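Local coordinates for protein putative cytochrome P450 120 (Synechocystis sp., PDB 2VE3) that binds heme and retinoic acid and, as a member of the cytochrome P450 family, probably works as a monooxygenase, at residues A[44-49]-A[332-337]; A[65-70]-A[74-79]; A[275-280]-A[411-416]. One frame throughout, in Å; residues are numbered along the deposited sequence.

Interactions 1 and 2 are neighbours in the part of the fold built on the mixed five-stranded sheet, and they touch: F336 CE1 of interaction 1 lies 4.0 Å from F67 CE2 of interaction 2, in an edge-to-face ring pair. Both are partly buried and apolar, but interaction 1 rests on one branched aliphatic side chain at the margin of the molecule, whereas interaction 2 is aromatic, with the side chain of L68 about 7 Å from the heme. Interaction 3 is a buried contact on another side of the protein, its centre about 40 Å or more from the other two. There a helix meets a three-stranded sheet, and charge joins aromatic packing in a salt bridge and cation-pi stack.

Interaction 1. Residues A[44-49]-A[332-337]; sequences GPIFKT and QGFHFP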
loop_
_atom_site.group_PDB
_atom_site.type_symbol
_atom_site.label_atom_id
_atom_site.label_comp_id
_atom_site.label_asym_id
_atom_site.label_seq_id
_atom_site.Cartn_x
_atom_site.Cartn_y
_atom_site.Cartn_z
ATOM N N GLY A 44 -13.017 23.630 -4.514
ATOM C CA GLY A 44 -11.723 24.079 -5.043
ATOM C C GLY A 44 -10.594 23.141 -4.654
ATOM O O GLY A 44 -10.830 22.155 -3.942
ATOM N N PRO A 45 -9.362 23.434 -5.120
ATOM C CA PRO A 45 -8.195 22.563 -4.907
ATOM C C PRO A 45 -7.812 22.310 -3.438
ATOM O O PRO A 45 -7.225 21.276 -3.140
ATOM C CB PRO A 45 -7.063 23.288 -5.660
ATOM C CG PRO A 45 -7.511 24.683 -5.776
ATOM C CD PRO A 45 -9.002 24.627 -5.910
ATOM N N ILE A 46 -8.136 23.246 -2.548
ATOM C CA ILE A 46 -7.897 23.094 -1.109
ATOM C C ILE A 46 -9.240 23.165 -0.368
ATOM O O ILE A 46 -9.951 24.188 -0.421
ATOM C CB ILE A 46 -6.903 24.146 -0.584
ATOM C CG1 ILE A 46 -5.584 24.071 -1.373
ATOM C CG2 ILE A 46 -6.624 23.946 0.912
ATOM C CD1 ILE A 46 -4.682 25.257 -1.185
ATOM N N PHE A 47 -9.606 22.069 0.289
ATOM C CA PHE A 47 -10.887 22.031 0.984
ATOM C C PHE A 47 -10.800 21.489 2.414
ATOM O O PHE A 47 -9.843 20.790 2.755
ATOM C CB PHE A 47 -11.985 21.338 0.138
ATOM C CG PHE A 47 -11.872 19.822 0.053
ATOM C CD1 PHE A 47 -12.357 19.006 1.087
ATOM C CD2 PHE A 47 -11.319 19.209 -1.080
ATOM C CE1 PHE A 47 -12.268 17.616 1.009
ATOM C CE2 PHE A 47 -11.225 17.810 -1.173
ATOM C CZ PHE A 47 -11.704 17.012 -0.130
ATOM N N LYS A 48 -11.783 21.846 3.242
ATOM C CA LYS A 48 -11.887 21.320 4.598
ATOM C C LYS A 48 -13.121 20.424 4.806
ATOM O O LYS A 48 -14.161 20.555 4.135
ATOM C CB LYS A 48 -11.843 22.445 5.643
ATOM C CG LYS A 48 -13.141 23.231 5.770
ATOM C CD LYS A 48 -13.009 24.369 6.760
ATOM C CE LYS A 48 -14.186 25.318 6.637
ATOM N NZ LYS A 48 -15.399 24.659 7.163
ATOM N N THR A 49 -12.985 19.499 5.744
ATOM C CA THR A 49 -14.068 18.620 6.118
ATOM C C THR A 49 -13.867 18.251 7.582
ATOM O O THR A 49 -12.981 18.787 8.248
ATOM C CB THR A 49 -14.110 17.369 5.197
ATOM O OG1 THR A 49 -15.187 16.507 5.583
ATOM C CG2 THR A 49 -12.805 16.603 5.246
ATOM N N GLN A 332 -0.893 28.650 0.139
ATOM C CA GLN A 332 -1.644 29.279 -0.947
ATOM C C GLN A 332 -2.816 30.127 -0.450
ATOM O O GLN A 332 -3.953 29.968 -0.904
ATOM C CB GLN A 332 -2.064 28.240 -1.998
ATOM C CG GLN A 332 -0.988 28.038 -3.065
ATOM C CD GLN A 332 -1.106 26.738 -3.842
ATOM O OE1 GLN A 332 -0.156 26.328 -4.523
ATOM N NE2 GLN A 332 -2.261 26.084 -3.753
ATOM N N GLY A 333 -2.524 31.015 0.497
ATOM C CA GLY A 333 -3.494 31.979 0.988
ATOM C C GLY A 333 -4.456 31.538 2.077
ATOM O O GLY A 333 -5.322 32.319 2.484
ATOM N N PHE A 334 -4.330 30.300 2.550
ATOM C CA PHE A 334 -5.206 29.807 3.629
ATOM C C PHE A 334 -4.487 29.606 4.963
ATOM O O PHE A 334 -3.327 29.219 4.999
ATOM C CB PHE A 334 -5.890 28.500 3.225
ATOM C CG PHE A 334 -6.888 28.651 2.117
ATOM C CD1 PHE A 334 -8.091 29.316 2.330
ATOM C CD2 PHE A 334 -6.628 28.116 0.860
ATOM C CE1 PHE A 334 -9.022 29.444 1.306
ATOM C CE2 PHE A 334 -7.543 28.239 -0.169
ATOM C CZ PHE A 334 -8.747 28.902 0.050
ATOM N N HIS A 335 -5.195 29.885 6.053
ATOM C CA HIS A 335 -4.733 29.541 7.392
ATOM C C HIS A 335 -4.925 28.032 7.591
ATOM O O HIS A 335 -6.030 27.523 7.428
ATOM C CB HIS A 335 -5.529 30.350 8.425
ATOM C CG HIS A 335 -5.152 30.078 9.847
ATOM N ND1 HIS A 335 -6.075 30.096 10.871
ATOM C CD2 HIS A 335 -3.960 29.789 10.421
ATOM C CE1 HIS A 335 -5.469 29.826 12.014
ATOM N NE2 HIS A 335 -4.188 29.628 11.768
ATOM N N PHE A 336 -3.826 27.324 7.860
ATOM C CA PHE A 336 -3.852 25.911 8.253
ATOM C C PHE A 336 -3.669 25.891 9.777
ATOM O O PHE A 336 -2.539 25.966 10.269
ATOM C CB PHE A 336 -2.727 25.114 7.555
ATOM C CG PHE A 336 -3.036 24.707 6.124
ATOM C CD1 PHE A 336 -2.955 23.374 5.736
ATOM C CD2 PHE A 336 -3.384 25.659 5.159
ATOM C CE1 PHE A 336 -3.219 22.990 4.411
ATOM C CE2 PHE A 336 -3.659 25.285 3.844
ATOM C CZ PHE A 336 -3.564 23.950 3.466
ATOM N N PRO A 337 -4.781 25.836 10.530
ATOM C CA PRO A 337 -4.738 26.019 11.991
ATOM C C PRO A 337 -4.087 24.880 12.779
ATOM O O PRO A 337 -4.306 23.701 12.493
ATOM C CB PRO A 337 -6.215 26.162 12.369
ATOM C CG PRO A 337 -6.953 26.402 11.036
ATOM C CD PRO A 337 -6.158 25.643 10.044
#
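I46 carries the contact for 44-49, meeting Q332, F334 and F336. The apolar part is shared between its branches. CG1 stands anti to the carbonyl carbon (chi1 -56°) and CD1 continues outward in an extended chain (chi2 165°), which carries this methyl to the edge of the F334 ring, near its plane and 4.0 Å from F334 CD2. The second branch, I46 CG2, lies 4.2 Å from the same CD2, and the two side chains slide past each other in opposite directions. I46 CG2 also comes within 4.0 Å of F336 CZ, approaching that ring obliquely while the two side chains cross at about a right angle.

The amide of Q332 adds a polar-to-apolar touch. Its chain is extended beyond CG and brings NE2 to 3.6 Å from I46 CD1, on the solvent-exposed margin of the contact.

The backbones stay apart, with the CA atoms of I46 and F334 at 8.6 Å, and the joint rests on side chains alone. Q332 and G333, both with positive phi, link strands 329-331 and 334-336 in a tight hairpin consistent with a type I' turn. The hairpin packs against I46, just ahead of strand 47-51, an outermost strand of the mixed sheet: I46 and F336 both also rest on I57 of strand 54-59 and on F331, while F47 turns away to pack on F35 and R39 of helix 35-43.

Interaction 2. Residues A[65-70]-A[74-79]; sequences NRFLFT and ETFQAT
The ring of F76 points its CZ corner at the face of F67 and turns one of its own faces to L68. With F67 it forms a T-shaped (edge-to-face) pair, the planes at 86° and F76 CZ 3.5 Å from F67 CZ. L68 CD1 makes a CH-pi contact above the middle of the F76 ring, 3.7 Å from its centroid and 12° off the normal. The opposite face of F76 is covered by T75 CG2, which holds the phenyl between two methyl groups. In L68, CG anti to the backbone N (chi1 -162°), together with the second torsion, sets CD1 over the ring.

The contact joins the end of helix 62-68 to strand 76-79, an outermost strand of the mixed sheet, corresponding to helix B and β1-5 of the P450 fold. A leucine in place of F76 would probably leave the face of F67 without its edge partner and open a gap beneath L68 CD1.

A carbonyl oxygen completes the setting: F67 O sits at the F76 edge, 3.4 Å from CE2. The weakly positive rim of F76 thus probably meets both a pi face and a carbonyl oxygen, an electrostatic preference added to apolar packing.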
loop_
_atom_site.group_PDB
_atom_site.type_symbol
_atom_site.label_atom_id
_atom_site.label_comp_id
_atom_site.label_asym_id
_atom_site.label_seq_id
_atom_site.Cartn_x
_atom_site.Cartn_y
_atom_site.Cartn_z
ATOM N N ASN A 65 2.323 18.726 -1.898
ATOM C CA ASN A 65 3.155 17.607 -1.446
ATOM C C ASN A 65 4.528 18.077 -0.985
ATOM O O ASN A 65 5.090 17.539 -0.037
ATOM C CB ASN A 65 3.312 16.535 -2.535
ATOM C CG ASN A 65 2.020 15.809 -2.832
ATOM O OD1 ASN A 65 1.071 15.869 -2.056
ATOM N ND2 ASN A 65 1.966 15.146 -3.975
ATOM N N ARG A 66 5.061 19.078 -1.679
ATOM C CA ARG A 66 6.313 19.724 -1.299
ATOM C C ARG A 66 6.181 20.356 0.092
ATOM O O ARG A 66 6.954 20.070 0.986
ATOM C CB ARG A 66 6.696 20.766 -2.373
ATOM C CG ARG A 66 8.059 21.418 -2.191
ATOM C CD ARG A 66 8.300 22.529 -3.215
ATOM N NE ARG A 66 8.564 22.021 -4.571
ATOM C CZ ARG A 66 8.682 22.790 -5.658
ATOM N NH1 ARG A 66 8.565 24.118 -5.569
ATOM N NH2 ARG A 66 8.926 22.236 -6.840
ATOM N N PHE A 67 5.174 21.207 0.253
ATOM C CA PHE A 67 4.796 21.821 1.528
ATOM C C PHE A 67 4.732 20.817 2.704
ATOM O O PHE A 67 5.333 21.033 3.780
ATOM C CB PHE A 67 3.456 22.562 1.299
ATOM C CG PHE A 67 2.706 22.932 2.554
ATOM C CD1 PHE A 67 3.201 23.895 3.435
ATOM C CD2 PHE A 67 1.483 22.341 2.835
ATOM C CE1 PHE A 67 2.497 24.239 4.595
ATOM C CE2 PHE A 67 0.770 22.681 3.992
ATOM C CZ PHE A 67 1.282 23.635 4.873
ATOM N N LEU A 68 4.018 19.714 2.480
ATOM C CA LEU A 68 3.810 18.695 3.511
ATOM C C LEU A 68 5.079 17.899 3.825
ATOM O O LEU A 68 5.222 17.398 4.924
ATOM C CB LEU A 68 2.652 17.770 3.104
ATOM C CG LEU A 68 1.992 16.909 4.183
ATOM C CD1 LEU A 68 1.107 17.709 5.136
ATOM C CD2 LEU A 68 1.186 15.862 3.495
ATOM N N PHE A 69 6.000 17.805 2.867
ATOM C CA PHE A 69 7.248 17.070 3.075
ATOM C C PHE A 69 8.467 18.000 3.229
ATOM O O PHE A 69 9.597 17.614 2.915
ATOM C CB PHE A 69 7.476 16.032 1.962
ATOM C CG PHE A 69 6.306 15.096 1.732
ATOM C CD1 PHE A 69 5.631 14.506 2.802
ATOM C CD2 PHE A 69 5.903 14.775 0.429
ATOM C CE1 PHE A 69 4.556 13.639 2.580
ATOM C CE2 PHE A 69 4.825 13.909 0.202
ATOM C CZ PHE A 69 4.160 13.341 1.284
ATOM N N THR A 70 8.222 19.206 3.751
ATOM C CA THR A 70 9.265 20.215 3.963
ATOM C C THR A 70 9.185 20.776 5.381
ATOM O O THR A 70 8.088 20.997 5.900
ATOM C CB THR A 70 9.140 21.373 2.928
ATOM O OG1 THR A 70 9.412 20.866 1.613
ATOM C CG2 THR A 70 10.125 22.509 3.231
ATOM N N GLU A 74 9.178 20.035 12.525
ATOM C CA GLU A 74 8.665 21.147 13.325
ATOM C C GLU A 74 7.199 21.483 13.031
ATOM O O GLU A 74 6.595 22.283 13.749
ATOM C CB GLU A 74 9.535 22.382 13.110
ATOM N N THR A 75 6.631 20.879 11.988
ATOM C CA THR A 75 5.304 21.269 11.505
ATOM C C THR A 75 4.273 20.140 11.455
ATOM O O THR A 75 3.119 20.343 11.831
ATOM C CB THR A 75 5.410 21.886 10.098
ATOM O OG1 THR A 75 6.495 22.818 10.074
ATOM C CG2 THR A 75 4.112 22.584 9.689
ATOM N N PHE A 76 4.686 18.971 10.971
ATOM C CA PHE A 76 3.751 17.876 10.690
ATOM C C PHE A 76 4.039 16.609 11.500
ATOM O O PHE A 76 5.177 16.143 11.599
ATOM C CB PHE A 76 3.704 17.580 9.183
ATOM C CG PHE A 76 3.260 18.755 8.353
ATOM C CD1 PHE A 76 1.956 19.238 8.449
ATOM C CD2 PHE A 76 4.142 19.384 7.485
ATOM C CE1 PHE A 76 1.538 20.320 7.696
ATOM C CE2 PHE A 76 3.727 20.477 6.722
ATOM C CZ PHE A 76 2.420 20.944 6.839
ATOM N N GLN A 77 2.985 16.077 12.100
ATOM C CA GLN A 77 3.079 14.865 12.902
ATOM C C GLN A 77 2.152 13.843 12.275
ATOM O O GLN A 77 0.949 14.075 12.213
ATOM C CB GLN A 77 2.661 15.187 14.345
ATOM C CG GLN A 77 2.574 14.008 15.288
ATOM C CD GLN A 77 2.698 14.443 16.734
ATOM O OE1 GLN A 77 1.694 14.543 17.453
ATOM N NE2 GLN A 77 3.932 14.738 17.164
ATOM N N ALA A 78 2.699 12.717 11.812
ATOM C CA ALA A 78 1.872 11.692 11.154
ATOM C C ALA A 78 0.743 11.169 12.038
ATOM O O ALA A 78 0.880 11.031 13.248
ATOM C CB ALA A 78 2.716 10.541 10.625
ATOM N N THR A 79 -0.387 10.885 11.418
ATOM C CA THR A 79 -1.497 10.299 12.143
ATOM C C THR A 79 -2.342 9.435 11.211
ATOM O O THR A 79 -2.095 9.368 10.010
ATOM C CB THR A 79 -2.320 11.399 12.870
ATOM O OG1 THR A 79 -3.126 10.806 13.887
ATOM C CG2 THR A 79 -3.174 12.194 11.881
#

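Interaction 3. Residues A[275-280]-A[411-416]; sequences DIRERV and QFDWTL
R277 extends toward strand 412-416 with CG anti to its own backbone N (chi1 -173°) and then bends at chi3 (97°), which lays CD on the indole of W414 and brings NE to D413. W414 helps by placing CG between its backbone N and carbonyl carbon, a rotamer that turns the six-membered ring toward the helix. R277 CD makes a CH-pi contact over the face of that ring, 3.8 Å from its centroid. Beyond it the guanidinium continues the stack: its plane is tilted 26° from the indole, and R277 CZ lies 4.7 Å from the same centroid in a cation-pi arrangement. W414 N and D413 C lie over one face of the guanidinium.

In P450 terms this is helix J, 274-285, meeting the strand that directly follows helix L, 394-411; strand 412-416 is an outermost member of the antiparallel sheet it forms with 437-442 and 140-142.

The salt bridge runs from R277 NE to D413 OD1 at 3.2 Å. The acceptor lies close to the guanidinium plane, but the donor meets the carboxylate from above its plane, with the two groups markedly twisted against each other. D413 OD1 also forms a salt bridge with R281, and two arginines around one carboxylate would be expected to stabilise its negative charge. R277 NH1 is hydrogen-bonded to L270 O, while W414 NE1 bonds to C267 O, so helix 241-272 fixes both the guanidinium and the indole on which it lies.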
loop_
_atom_site.group_PDB
_atom_site.type_symbol
_atom_site.label_atom_id
_atom_site.label_comp_id
_atom_site.label_asym_id
_atom_site.label_seq_id
_atom_site.Cartn_x
_atom_site.Cartn_y
_atom_site.Cartn_z
ATOM N N ASP A 275 -1.012 -4.491 -26.198
ATOM C CA ASP A 275 0.135 -4.006 -26.939
ATOM C C ASP A 275 1.260 -3.740 -25.968
ATOM O O ASP A 275 2.408 -4.031 -26.259
ATOM C CB ASP A 275 -0.225 -2.729 -27.720
ATOM C CG ASP A 275 -0.799 -1.615 -26.824
ATOM O OD1 ASP A 275 -1.553 -1.906 -25.858
ATOM O OD2 ASP A 275 -0.505 -0.432 -27.103
ATOM N N ILE A 276 0.918 -3.167 -24.817
ATOM C CA ILE A 276 1.876 -2.936 -23.739
ATOM C C ILE A 276 2.348 -4.276 -23.174
ATOM O O ILE A 276 3.539 -4.470 -22.921
ATOM C CB ILE A 276 1.288 -1.992 -22.631
ATOM C CG1 ILE A 276 0.855 -0.670 -23.265
ATOM C CG2 ILE A 276 2.322 -1.757 -21.529
ATOM C CD1 ILE A 276 0.299 0.362 -22.322
ATOM N N ARG A 277 1.408 -5.206 -23.030
ATOM C CA ARG A 277 1.687 -6.570 -22.593
ATOM C C ARG A 277 2.739 -7.259 -23.480
ATOM O O ARG A 277 3.653 -7.921 -22.971
ATOM C CB ARG A 277 0.373 -7.363 -22.586
ATOM C CG ARG A 277 0.434 -8.772 -21.999
ATOM C CD ARG A 277 -0.967 -9.183 -21.608
ATOM N NE ARG A 277 -1.660 -9.999 -22.602
ATOM C CZ ARG A 277 -2.970 -9.957 -22.840
ATOM N NH1 ARG A 277 -3.746 -9.098 -22.202
ATOM N NH2 ARG A 277 -3.502 -10.747 -23.756
ATOM N N GLU A 278 2.604 -7.095 -24.796
ATOM C CA GLU A 278 3.544 -7.680 -25.755
ATOM C C GLU A 278 4.945 -7.065 -25.695
ATOM O O GLU A 278 5.928 -7.767 -25.868
ATOM C CB GLU A 278 3.012 -7.544 -27.181
ATOM C CG GLU A 278 1.895 -8.493 -27.532
ATOM C CD GLU A 278 2.368 -9.923 -27.751
ATOM O OE1 GLU A 278 3.601 -10.155 -27.860
ATOM O OE2 GLU A 278 1.494 -10.815 -27.811
ATOM N N ARG A 279 5.027 -5.752 -25.492
ATOM C CA ARG A 279 6.312 -5.075 -25.371
ATOM C C ARG A 279 7.088 -5.543 -24.145
ATOM O O ARG A 279 8.317 -5.620 -24.183
ATOM C CB ARG A 279 6.143 -3.559 -25.328
ATOM C CG ARG A 279 5.537 -2.931 -26.591
ATOM C CD ARG A 279 5.714 -1.414 -26.588
ATOM N NE ARG A 279 7.117 -1.037 -26.398
ATOM C CZ ARG A 279 7.546 0.164 -26.011
ATOM N NH1 ARG A 279 6.677 1.139 -25.746
ATOM N NH2 ARG A 279 8.858 0.389 -25.882
ATOM N N VAL A 280 6.370 -5.836 -23.062
ATOM C CA VAL A 280 6.959 -6.445 -21.859
ATOM C C VAL A 280 7.522 -7.826 -22.207
ATOM O O VAL A 280 8.634 -8.182 -21.798
ATOM C CB VAL A 280 5.929 -6.557 -20.684
ATOM C CG1 VAL A 280 6.493 -7.381 -19.523
ATOM C CG2 VAL A 280 5.516 -5.194 -20.192
ATOM N N GLN A 411 4.245 -16.781 -19.281
ATOM C CA GLN A 411 3.438 -17.999 -19.399
ATOM C C GLN A 411 2.037 -17.810 -19.991
ATOM O O GLN A 411 1.508 -18.730 -20.623
ATOM C CB GLN A 411 3.307 -18.670 -18.032
ATOM C CG GLN A 411 4.616 -19.112 -17.437
ATOM C CD GLN A 411 4.467 -19.480 -15.991
ATOM O OE1 GLN A 411 3.684 -20.372 -15.639
ATOM N NE2 GLN A 411 5.214 -18.796 -15.132
ATOM N N PHE A 412 1.417 -16.651 -19.767
ATOM C CA PHE A 412 0.017 -16.477 -20.171
ATOM C C PHE A 412 -0.313 -15.165 -20.871
ATOM O O PHE A 412 0.272 -14.118 -20.581
ATOM C CB PHE A 412 -0.922 -16.578 -18.963
ATOM C CG PHE A 412 -0.883 -17.903 -18.246
ATOM C CD1 PHE A 412 -1.703 -18.950 -18.647
ATOM C CD2 PHE A 412 -0.050 -18.083 -17.130
ATOM C CE1 PHE A 412 -1.682 -20.180 -17.956
ATOM C CE2 PHE A 412 -0.022 -19.299 -16.439
ATOM C CZ PHE A 412 -0.836 -20.350 -16.852
ATOM N N ASP A 413 -1.271 -15.247 -21.793
ATOM C CA ASP A 413 -2.122 -14.121 -22.118
ATOM C C ASP A 413 -3.380 -14.275 -21.285
ATOM O O ASP A 413 -3.662 -15.363 -20.768
ATOM C CB ASP A 413 -2.503 -14.115 -23.596
ATOM C CG ASP A 413 -1.400 -13.573 -24.473
ATOM O OD1 ASP A 413 -0.611 -12.728 -23.994
ATOM O OD2 ASP A 413 -1.329 -13.990 -25.647
ATOM N N TRP A 414 -4.133 -13.191 -21.151
ATOM C CA TRP A 414 -5.418 -13.263 -20.471
ATOM C C TRP A 414 -6.457 -12.297 -21.017
ATOM O O TRP A 414 -6.135 -11.254 -21.624
ATOM C CB TRP A 414 -5.253 -13.142 -18.946
ATOM C CG TRP A 414 -4.753 -11.810 -18.441
ATOM C CD1 TRP A 414 -5.506 -10.820 -17.870
ATOM C CD2 TRP A 414 -3.396 -11.334 -18.435
ATOM N NE1 TRP A 414 -4.713 -9.770 -17.510
ATOM C CE2 TRP A 414 -3.413 -10.048 -17.858
ATOM C CE3 TRP A 414 -2.171 -11.870 -18.862
ATOM C CZ2 TRP A 414 -2.249 -9.283 -17.690
ATOM C CZ3 TRP A 414 -1.013 -11.112 -18.696
ATOM C CH2 TRP A 414 -1.063 -9.832 -18.116
ATOM N N THR A 415 -7.708 -12.673 -20.799
ATOM C CA THR A 415 -8.846 -11.919 -21.260
ATOM C C THR A 415 -9.727 -11.566 -20.085
ATOM O O THR A 415 -10.101 -12.435 -19.291
ATOM C CB THR A 415 -9.681 -12.742 -22.277
ATOM O OG1 THR A 415 -8.807 -13.342 -23.235
ATOM C CG2 THR A 415 -10.687 -11.877 -23.006
ATOM N N LEU A 416 -10.060 -10.284 -19.999
ATOM C CA LEU A 416 -11.044 -9.780 -19.056
ATOM C C LEU A 416 -12.446 -10.024 -19.607
ATOM O O LEU A 416 -12.861 -9.377 -20.563
ATOM C CB LEU A 416 -10.835 -8.278 -18.809
ATOM C CG LEU A 416 -9.449 -7.747 -18.383
ATOM C CD1 LEU A 416 -9.516 -6.254 -18.182
ATOM C CD2 LEU A 416 -8.947 -8.389 -17.109
#